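Long-range contact in envelope glycoprotein (Thogoto virus, PDB 5XEA), which probably attaches the virus to its host cell receptor and then drives fusion of the viral and host membranes: residues Gln38-Ala49 with Trp140-Phe151. Sequence-based numbering, arbitrary orientation.
Sequences QNELLTAGYRTA and WRCGVTTSPVFF
The ring of Y46 lies flat across the neighbouring strand at G143. At chi1 66°, CG stands between the backbone N and the carbonyl carbon, which swings the ring over residues 142-143. Its CE2 comes 3.5 Å from G143 CA, a CH-pi contact over the ring face; glycine suits this place, since a CB here would collide with the ring.

R141 approaches the same tyrosine. CB carries the chain off the strand; CG lies 3.9 Å from T48 CB and in plane at the edge of the Y46 ring. CD passes T48 CB, and a bend at chi3 (-54°) turns the guanidinium back until Y46 CE1 sits over one face, 3.5 Å from NH1. NH1 also donates to a water, 2.7 Å away, that bonds T48 OG1, itself hydrogen-bonded to H72 ND1. NE pairs with E121, which probably offsets the buried charge, and NH2 reaches S429 O. On the other face of the sheet, A49 CB, small enough to lie close, rests 3.5 Å from the centroid of the W140 six-membered ring.

Ten backbone hydrogen bonds join these strands in regular antiparallel register, within the larger sheet of this gp64-family glycoprotein. Strand 187-192 continues it beyond 40-49, C142 is disulfide-bonded to C89, and helix 421-437 packs against Y46, R141, T145 and V149.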
loop_
_atom_site.group_PDB
_atom_site.type_symbol
_atom_site.label_atom_id
_atom_site.label_comp_id
_atom_site.label_asym_id
_atom_site.label_seq_id
_atom_site.Cartn_x
_atom_site.Cartn_y
_atom_site.Cartn_z
ATOM N N GLN B 38 -20.620 -5.988 6.060
ATOM C CA GLN B 38 -19.163 -6.051 6.005
ATOM C C GLN B 38 -18.483 -5.514 7.270
ATOM O O GLN B 38 -17.277 -5.233 7.243
ATOM C CB GLN B 38 -18.656 -5.301 4.772
ATOM C CG GLN B 38 -19.330 -5.737 3.477
ATOM C CD GLN B 38 -18.338 -6.181 2.417
ATOM O OE1 GLN B 38 -18.178 -7.377 2.160
ATOM N NE2 GLN B 38 -17.668 -5.219 1.792
ATOM N N ASN B 39 -19.219 -5.385 8.381
ATOM C CA ASN B 39 -18.646 -4.918 9.638
ATOM C C ASN B 39 -19.243 -5.676 10.818
ATOM O O ASN B 39 -20.440 -5.977 10.830
ATOM C CB ASN B 39 -18.882 -3.411 9.835
ATOM C CG ASN B 39 -18.060 -2.559 8.882
ATOM O OD1 ASN B 39 -16.871 -2.817 8.660
ATOM N ND2 ASN B 39 -18.689 -1.533 8.315
ATOM N N GLU B 40 -18.389 -6.003 11.794
ATOM C CA GLU B 40 -18.815 -6.327 13.148
ATOM C C GLU B 40 -19.006 -5.044 13.941
ATOM O O GLU B 40 -18.565 -3.968 13.537
ATOM C CB GLU B 40 -17.790 -7.187 13.875
ATOM C CG GLU B 40 -17.313 -8.380 13.117
ATOM C CD GLU B 40 -16.402 -9.238 13.954
ATOM O OE1 GLU B 40 -15.241 -8.836 14.183
ATOM O OE2 GLU B 40 -16.853 -10.306 14.410
ATOM N N LEU B 41 -19.675 -5.159 15.084
ATOM C CA LEU B 41 -19.847 -4.035 15.991
ATOM C C LEU B 41 -18.944 -4.249 17.193
ATOM O O LEU B 41 -19.122 -5.215 17.946
ATOM C CB LEU B 41 -21.295 -3.874 16.448
ATOM C CG LEU B 41 -21.478 -2.545 17.178
ATOM C CD1 LEU B 41 -21.466 -1.394 16.182
ATOM C CD2 LEU B 41 -22.742 -2.537 18.026
ATOM N N LEU B 42 -17.960 -3.377 17.350
ATOM C CA LEU B 42 -17.069 -3.431 18.498
ATOM C C LEU B 42 -17.556 -2.413 19.514
ATOM O O LEU B 42 -17.583 -1.209 19.235
ATOM C CB LEU B 42 -15.621 -3.151 18.100
ATOM C CG LEU B 42 -14.694 -2.820 19.276
ATOM C CD1 LEU B 42 -14.463 -4.036 20.163
ATOM C CD2 LEU B 42 -13.379 -2.257 18.767
ATOM N N THR B 43 -17.979 -2.895 20.668
ATOM C CA THR B 43 -18.240 -2.033 21.815
ATOM C C THR B 43 -17.088 -2.206 22.792
ATOM O O THR B 43 -16.796 -3.330 23.221
ATOM C CB THR B 43 -19.577 -2.364 22.477
ATOM O OG1 THR B 43 -20.626 -2.184 21.522
ATOM C CG2 THR B 43 -19.818 -1.434 23.661
ATOM N N ALA B 44 -16.417 -1.104 23.114
ATOM C CA ALA B 44 -15.286 -1.137 24.033
ATOM C C ALA B 44 -15.468 -0.068 25.096
ATOM O O ALA B 44 -15.744 1.092 24.778
ATOM C CB ALA B 44 -13.958 -0.935 23.301
ATOM N N GLY B 45 -15.311 -0.458 26.349
ATOM C CA GLY B 45 -15.465 0.468 27.457
ATOM C C GLY B 45 -14.366 0.305 28.485
ATOM O O GLY B 45 -13.832 -0.785 28.688
ATOM N N TYR B 46 -14.034 1.423 29.142
ATOM C CA TYR B 46 -13.014 1.438 30.181
ATOM C C TYR B 46 -13.525 2.213 31.383
ATOM O O TYR B 46 -14.373 3.100 31.256
ATOM C CB TYR B 46 -11.676 2.045 29.689
ATOM C CG TYR B 46 -11.716 3.518 29.345
ATOM C CD1 TYR B 46 -11.401 4.491 30.295
ATOM C CD2 TYR B 46 -12.056 3.937 28.062
ATOM C CE1 TYR B 46 -11.447 5.835 29.976
ATOM C CE2 TYR B 46 -12.107 5.278 27.738
ATOM C CZ TYR B 46 -11.798 6.227 28.692
ATOM O OH TYR B 46 -11.848 7.564 28.347
ATOM N N ARG B 47 -12.993 1.867 32.550
ATOM C CA ARG B 47 -13.313 2.567 33.789
ATOM C C ARG B 47 -12.199 2.302 34.785
ATOM O O ARG B 47 -11.815 1.145 34.995
ATOM C CB ARG B 47 -14.659 2.110 34.352
ATOM C CG ARG B 47 -15.030 2.719 35.717
ATOM C CD ARG B 47 -16.480 2.369 36.017
ATOM N NE ARG B 47 -16.648 0.925 36.097
ATOM C CZ ARG B 47 -17.817 0.295 36.121
ATOM N NH1 ARG B 47 -18.950 0.983 36.080
ATOM N NH2 ARG B 47 -17.839 -1.031 36.200
ATOM N N THR B 48 -11.699 3.365 35.396
ATOM C CA THR B 48 -10.625 3.268 36.378
ATOM C C THR B 48 -10.860 4.313 37.457
ATOM O O THR B 48 -11.408 5.393 37.194
ATOM C CB THR B 48 -9.252 3.454 35.680
ATOM O OG1 THR B 48 -8.989 2.320 34.844
ATOM C CG2 THR B 48 -8.126 3.618 36.659
ATOM N N ALA B 49 -10.447 3.986 38.682
ATOM C CA ALA B 49 -10.464 4.933 39.788
ATOM C C ALA B 49 -9.035 5.286 40.190
ATOM O O ALA B 49 -8.148 4.429 40.165
ATOM C CB ALA B 49 -11.227 4.358 40.993
ATOM N N TRP B 140 -12.559 9.343 39.106
ATOM C CA TRP B 140 -12.864 8.270 38.172
ATOM C C TRP B 140 -12.623 8.726 36.746
ATOM O O TRP B 140 -12.745 9.910 36.429
ATOM C CB TRP B 140 -14.334 7.804 38.320
ATOM C CG TRP B 140 -14.596 7.138 39.623
ATOM C CD1 TRP B 140 -14.812 7.750 40.832
ATOM C CD2 TRP B 140 -14.618 5.731 39.873
ATOM N NE1 TRP B 140 -14.994 6.807 41.810
ATOM C CE2 TRP B 140 -14.861 5.559 41.259
ATOM C CE3 TRP B 140 -14.465 4.593 39.062
ATOM C CZ2 TRP B 140 -14.958 4.298 41.851
ATOM C CZ3 TRP B 140 -14.553 3.345 39.644
ATOM C CH2 TRP B 140 -14.807 3.206 41.036
ATOM N N ARG B 141 -12.306 7.762 35.881
ATOM C CA ARG B 141 -12.382 7.956 34.439
ATOM C C ARG B 141 -13.204 6.817 33.853
ATOM O O ARG B 141 -13.195 5.693 34.367
ATOM C CB ARG B 141 -11.005 8.003 33.757
ATOM C CG ARG B 141 -10.289 6.650 33.701
ATOM C CD ARG B 141 -8.790 6.808 33.438
ATOM N NE ARG B 141 -8.565 7.606 32.227
ATOM C CZ ARG B 141 -8.237 7.103 31.038
ATOM N NH1 ARG B 141 -8.086 5.798 30.875
ATOM N NH2 ARG B 141 -8.056 7.912 30.004
ATOM N N CYS B 142 -13.923 7.122 32.782
ATOM C CA CYS B 142 -14.618 6.070 32.053
ATOM C C CYS B 142 -14.902 6.560 30.645
ATOM O O CYS B 142 -14.888 7.764 30.370
ATOM C CB CYS B 142 -15.906 5.648 32.768
ATOM S SG CYS B 142 -17.115 6.977 32.936
ATOM N N GLY B 143 -15.157 5.617 29.757
ATOM C CA GLY B 143 -15.439 5.970 28.378
ATOM C C GLY B 143 -15.934 4.754 27.634
ATOM O O GLY B 143 -15.726 3.612 28.063
ATOM N N VAL B 144 -16.596 5.008 26.507
ATOM C CA VAL B 144 -17.189 3.927 25.725
ATOM C C VAL B 144 -17.158 4.322 24.257
ATOM O O VAL B 144 -17.300 5.501 23.911
ATOM C CB VAL B 144 -18.621 3.605 26.195
ATOM C CG1 VAL B 144 -19.545 4.807 25.982
ATOM C CG2 VAL B 144 -19.178 2.360 25.477
ATOM N N THR B 145 -16.945 3.332 23.393
ATOM C CA THR B 145 -17.117 3.505 21.961
ATOM C C THR B 145 -17.912 2.328 21.412
ATOM O O THR B 145 -17.827 1.204 21.917
ATOM C CB THR B 145 -15.766 3.625 21.210
ATOM O OG1 THR B 145 -15.984 4.174 19.904
ATOM C CG2 THR B 145 -15.094 2.261 21.044
ATOM N N THR B 146 -18.693 2.606 20.376
ATOM C CA THR B 146 -19.340 1.575 19.567
ATOM C C THR B 146 -18.947 1.864 18.128
ATOM O O THR B 146 -19.305 2.914 17.586
ATOM C CB THR B 146 -20.862 1.581 19.722
ATOM O OG1 THR B 146 -21.371 2.880 19.383
ATOM C CG2 THR B 146 -21.264 1.224 21.148
ATOM N N SER B 147 -18.167 0.973 17.533
ATOM C CA SER B 147 -17.610 1.279 16.223
ATOM C C SER B 147 -17.661 0.050 15.333
ATOM O O SER B 147 -17.514 -1.081 15.814
ATOM C CB SER B 147 -16.155 1.774 16.317
ATOM O OG SER B 147 -16.045 2.863 17.243
ATOM N N PRO B 148 -17.872 0.243 14.035
ATOM C CA PRO B 148 -17.777 -0.881 13.103
ATOM C C PRO B 148 -16.323 -1.208 12.796
ATOM O O PRO B 148 -15.509 -0.321 12.531
ATOM C CB PRO B 148 -18.507 -0.359 11.860
ATOM C CG PRO B 148 -18.261 1.103 11.886
ATOM C CD PRO B 148 -18.242 1.500 13.355
ATOM N N VAL B 149 -16.000 -2.500 12.818
ATOM C CA VAL B 149 -14.684 -2.981 12.424
ATOM C C VAL B 149 -14.849 -4.065 11.361
ATOM O O VAL B 149 -15.763 -4.896 11.447
ATOM C CB VAL B 149 -13.885 -3.512 13.630
ATOM C CG1 VAL B 149 -13.582 -2.363 14.666
ATOM C CG2 VAL B 149 -14.616 -4.668 14.269
ATOM N N PHE B 150 -13.969 -4.060 10.360
ATOM C CA PHE B 150 -14.062 -5.095 9.335
ATOM C C PHE B 150 -13.576 -6.427 9.899
ATOM O O PHE B 150 -12.958 -6.493 10.970
ATOM C CB PHE B 150 -13.264 -4.723 8.073
ATOM C CG PHE B 150 -11.766 -4.558 8.301
ATOM C CD1 PHE B 150 -10.911 -5.650 8.265
ATOM C CD2 PHE B 150 -11.222 -3.301 8.512
ATOM C CE1 PHE B 150 -9.545 -5.482 8.460
ATOM C CE2 PHE B 150 -9.874 -3.125 8.696
ATOM C CZ PHE B 150 -9.030 -4.208 8.672
ATOM N N PHE B 151 -13.861 -7.505 9.167
ATOM C CA PHE B 151 -13.524 -8.840 9.634
ATOM C C PHE B 151 -13.234 -9.714 8.422
ATOM O O PHE B 151 -13.389 -9.288 7.279
ATOM C CB PHE B 151 -14.655 -9.425 10.494
ATOM C CG PHE B 151 -15.962 -9.592 9.743
ATOM C CD1 PHE B 151 -16.254 -10.775 9.085
ATOM C CD2 PHE B 151 -16.875 -8.554 9.676
ATOM C CE1 PHE B 151 -17.452 -10.923 8.376
ATOM C CE2 PHE B 151 -18.059 -8.682 8.981
ATOM C CZ PHE B 151 -18.350 -9.872 8.322
HETATM O O HOH W 1 -12.801 -8.060 13.335
HETATM O O HOH W 2 -8.320 3.694 32.569
#